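Imine reductase (Bacillus cereus, PDB 4D3D) probably catalyses the NADPH-dependent reduction of cyclic imines such as 2-methylpyrroline to amines with S selectivity. Local coordinates at residues M254-A257 / S258-V262; V262-T265 / T266-A269. All blocks are in the same frame, centred on the assembly; numbering follows the deposited sequence.

Contact 1: residues M254-A257 / S258-V262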
loop_
_atom_site.group_PDB
_atom_site.type_symbol
_atom_site.label_atom_id
_atom_site.label_comp_id
_atom_site.label_asym_id
_atom_site.label_seq_id
_atom_site.Cartn_x
_atom_site.Cartn_y
_atom_site.Cartn_z
ATOM N N MET B 254 15.563 -9.151 9.173
ATOM C CA MET B 254 16.075 -8.002 8.393
ATOM C C MET B 254 14.915 -6.967 8.118
ATOM O O MET B 254 15.183 -5.741 8.105
ATOM C CB MET B 254 16.735 -8.429 7.096
ATOM C CG MET B 254 17.950 -9.324 7.242
ATOM S SD MET B 254 19.245 -8.474 8.134
ATOM C CE MET B 254 19.984 -7.493 6.834
ATOM N N GLY B 255 13.749 -7.470 7.849
ATOM C CA GLY B 255 12.537 -6.621 7.733
ATOM C C GLY B 255 12.268 -5.854 8.982
ATOM O O GLY B 255 11.972 -4.672 8.933
ATOM N N LEU B 256 12.312 -6.540 10.155
ATOM C CA LEU B 256 12.136 -5.831 11.420
ATOM C C LEU B 256 13.111 -4.654 11.614
ATOM O O LEU B 256 12.781 -3.558 11.944
ATOM C CB LEU B 256 12.327 -6.797 12.628
ATOM C CG LEU B 256 12.301 -6.188 14.004
ATOM C CD1 LEU B 256 10.964 -5.565 14.350
ATOM C CD2 LEU B 256 12.767 -7.236 15.077
ATOM N N ALA B 257 14.412 -4.901 11.313
ATOM C CA ALA B 257 15.370 -3.864 11.429
ATOM C C ALA B 257 15.081 -2.657 10.501
ATOM O O ALA B 257 15.274 -1.520 10.874
ATOM C CB ALA B 257 16.756 -4.427 11.078
ATOM N N SER B 258 14.634 -2.949 9.309
ATOM C CA SER B 258 14.240 -1.927 8.363
ATOM C C SER B 258 13.025 -1.056 8.854
ATOM O O SER B 258 13.066 0.178 8.827
ATOM C CB SER B 258 13.913 -2.588 7.061
ATOM O OG SER B 258 13.542 -1.702 6.062
ATOM N N VAL B 259 12.050 -1.743 9.416
ATOM C CA VAL B 259 10.903 -1.048 9.981
ATOM C C VAL B 259 11.295 -0.204 11.158
ATOM O O VAL B 259 10.831 0.922 11.338
ATOM C CB VAL B 259 9.764 -2.049 10.332
ATOM C CG1 VAL B 259 8.615 -1.317 11.012
ATOM C CG2 VAL B 259 9.248 -2.736 9.090
ATOM N N GLU B 260 12.191 -0.696 12.004
ATOM C CA GLU B 260 12.712 0.076 13.144
ATOM C C GLU B 260 13.339 1.389 12.698
ATOM O O GLU B 260 13.082 2.437 13.297
ATOM C CB GLU B 260 13.785 -0.695 13.930
ATOM C CG GLU B 260 13.270 -1.818 14.769
ATOM C CD GLU B 260 14.371 -2.754 15.299
ATOM O OE1 GLU B 260 15.524 -2.717 14.801
ATOM O OE2 GLU B 260 14.090 -3.523 16.246
ATOM N N HIS B 261 14.115 1.364 11.595
ATOM C CA HIS B 261 14.650 2.606 11.031
ATOM C C HIS B 261 13.583 3.570 10.496
ATOM O O HIS B 261 13.704 4.777 10.613
ATOM C CB HIS B 261 15.656 2.323 9.947
ATOM C CG HIS B 261 16.909 1.782 10.523
ATOM N ND1 HIS B 261 17.796 1.020 9.802
ATOM C CD2 HIS B 261 17.399 1.860 11.792
ATOM C CE1 HIS B 261 18.799 0.673 10.588
ATOM N NE2 HIS B 261 18.621 1.230 11.779
ATOM N N VAL B 262 12.477 3.031 9.945
ATOM C CA VAL B 262 11.369 3.902 9.528
ATOM C C VAL B 262 10.737 4.589 10.794
ATOM O O VAL B 262 10.433 5.789 10.758
ATOM C CB VAL B 262 10.310 3.108 8.717
ATOM C CG1 VAL B 262 9.033 3.945 8.546
ATOM C CG2 VAL B 262 10.817 2.643 7.362
HETATM O O HOH W 1 17.249 -1.263 13.049
#
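E260 reaches back one helical turn over L256 and A257. E260 CB lies 3.5 Å from A257 O. E260 CG, anti to its own carbonyl carbon (chi1 -73°), is thereby directed toward the preceding turn and comes 3.4 Å from L256 O, the same oxygen that accepts the backbone bond from E260 N at 2.9 Å. The extended chain beyond CG carries the carboxylate over the 256-257 backbone: E260 OE1 sits 3.6 Å from A257 CA, while E260 OE2 faces the branch point of L256, 3.9 Å from L256 CG, the two side chains crossing at a slant. A water links the carboxylate to the backbone, donating to both E260 OE1 and A257 O, each at 2.9 Å. A257 O therefore accepts twice, from this water and from H261 N, and it also stands 3.6 Å above one face of the H261 imidazole, displaced toward the rim. Four i to i+4 backbone bonds, from S258, V259, E260 and H261, hold this turn. Within helix 252-268 of the C-terminal helical domain, L256 packs on L280, F283, R284 and M287 of helix 274-288. S258 and V259 meet helix 182-210 of the second subunit, where W195 NE1 and S258 OG are hydrogen-bonded, placing this turn at the dimer interface.

Contact 2: residues V262-T265 / T266-A269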
loop_
_atom_site.group_PDB
_atom_site.type_symbol
_atom_site.label_atom_id
_atom_site.label_comp_id
_atom_site.label_asym_id
_atom_site.label_seq_id
_atom_site.Cartn_x
_atom_site.Cartn_y
_atom_site.Cartn_z
ATOM N N VAL B 262 12.477 3.031 9.945
ATOM C CA VAL B 262 11.369 3.902 9.528
ATOM C C VAL B 262 10.737 4.589 10.794
ATOM O O VAL B 262 10.433 5.789 10.758
ATOM C CB VAL B 262 10.310 3.108 8.717
ATOM C CG1 VAL B 262 9.033 3.945 8.546
ATOM C CG2 VAL B 262 10.817 2.643 7.362
ATOM N N VAL B 263 10.501 3.815 11.846
ATOM C CA VAL B 263 9.995 4.345 13.088
ATOM C C VAL B 263 10.914 5.435 13.667
ATOM O O VAL B 263 10.464 6.525 14.007
ATOM C CB VAL B 263 9.749 3.234 14.097
ATOM C CG1 VAL B 263 9.433 3.812 15.470
ATOM C CG2 VAL B 263 8.598 2.341 13.608
ATOM N N HIS B 264 12.221 5.182 13.709
ATOM C CA HIS B 264 13.132 6.188 14.158
ATOM C C HIS B 264 13.130 7.455 13.338
ATOM O O HIS B 264 13.214 8.521 13.904
ATOM C CB HIS B 264 14.574 5.572 14.226
ATOM C CG HIS B 264 14.711 4.456 15.200
ATOM N ND1 HIS B 264 15.724 3.508 15.121
ATOM C CD2 HIS B 264 13.976 4.126 16.277
ATOM C CE1 HIS B 264 15.585 2.636 16.099
ATOM N NE2 HIS B 264 14.557 3.010 16.843
ATOM N N THR B 265 13.069 7.322 12.001
ATOM C CA THR B 265 13.060 8.404 11.057
ATOM C C THR B 265 11.831 9.281 11.359
ATOM O O THR B 265 11.883 10.526 11.353
ATOM C CB THR B 265 13.075 7.904 9.615
ATOM O OG1 THR B 265 14.309 7.198 9.384
ATOM C CG2 THR B 265 12.947 9.028 8.619
ATOM N N THR B 266 10.715 8.578 11.597
ATOM C CA THR B 266 9.438 9.255 11.924
ATOM C C THR B 266 9.565 10.063 13.207
ATOM O O THR B 266 9.185 11.249 13.171
ATOM C CB THR B 266 8.318 8.197 12.050
ATOM O OG1 THR B 266 8.211 7.416 10.822
ATOM C CG2 THR B 266 6.929 8.891 12.270
ATOM N N GLN B 267 10.077 9.470 14.286
ATOM C CA GLN B 267 10.198 10.123 15.590
ATOM C C GLN B 267 11.116 11.308 15.512
ATOM O O GLN B 267 10.782 12.378 16.043
ATOM C CB GLN B 267 10.773 9.214 16.617
ATOM C CG GLN B 267 9.923 8.113 17.068
ATOM C CD GLN B 267 10.695 7.063 17.869
ATOM O OE1 GLN B 267 11.826 6.690 17.544
ATOM N NE2 GLN B 267 10.056 6.543 18.895
ATOM N N GLU B 268 12.238 11.176 14.791
ATOM C CA GLU B 268 13.201 12.288 14.596
ATOM C C GLU B 268 12.594 13.463 13.869
ATOM O O GLU B 268 12.992 14.603 14.108
ATOM C CB GLU B 268 14.404 11.849 13.671
ATOM C CG GLU B 268 15.406 11.011 14.300
ATOM C CD GLU B 268 16.436 10.579 13.176
ATOM O OE1 GLU B 268 16.380 11.060 11.920
ATOM O OE2 GLU B 268 17.234 9.786 13.628
ATOM N N ALA B 269 11.641 13.223 12.953
ATOM C CA ALA B 269 10.967 14.214 12.148
ATOM C C ALA B 269 9.761 14.881 12.851
ATOM O O ALA B 269 9.174 15.759 12.278
ATOM C CB ALA B 269 10.569 13.679 10.779
#
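V262 to T265 offer their carbonyls in sequence to the amides of T266 to A269, the i to i+4 pattern of the last alpha-helical turns of helix 252-268. The bonds from T266, Q267 and E268 are nearly straight. At A269, where the helix gives way to a turn, the N-H...O angle falls to 138° although A269 N still lies 3.1 Å from T265 O. A weak second bond from A269 N to T266 O accompanies this change.

The side chain of T266 adds a further bond at the start of the segment. With OG1 anti to the carbonyl carbon (chi1 -57°), the hydroxyl is directed back along the helix, and T266 OG1 donates to V262 O at 2.8 Å, well out of the carbonyl plane. T266 N comes to the same oxygen, V262 O, from the opposite face at 2.9 Å. On another side of the helix, H264 and Q267 run alongside each other in the same direction. Their ring and amide planes are only 14° apart, and Q267 OE1 lies at the imidazole edge, 3.6 Å from H264 CD2. The chain of E268 passes the carbonyl one turn back, E268 CG lying 3.3 Å from H264 O, before its carboxylate bonds T114 OG1 and E116 N of the second subunit.

Chemically, the doubled acceptance at V262 O gives the T266 hydroxyl an acceptor within its own helix, where the buried residue also packs against H203 and I207 of helix 182-210 and P276 of helix 274-288. The E268 carboxylate, gripped at both oxygens, probably keeps its negative charge and ties the helix end to the partner subunit.

Contacts 1 and 2 are successive portions of helix 252-268, sharing V262, with centres about 11 Å apart. Neither is wholly core or surface: contact 1 has two buried residues among eight that touch, contact 2 four. Both lean on helix 274-288 and on the second subunit; contact 1 meets helix 182-210 of the second subunit, while contact 2 also packs on helix 182-210 of its own chain. Their polar chemistry also differs. In 254-262 a water bridges a carboxylate to a backbone carbonyl, whereas in 262-269 a buried threonine hydroxyl bonds directly to one. Across the dimer interface, contact 1 uses a serine hydroxyl with an indole, contact 2 a carboxylate.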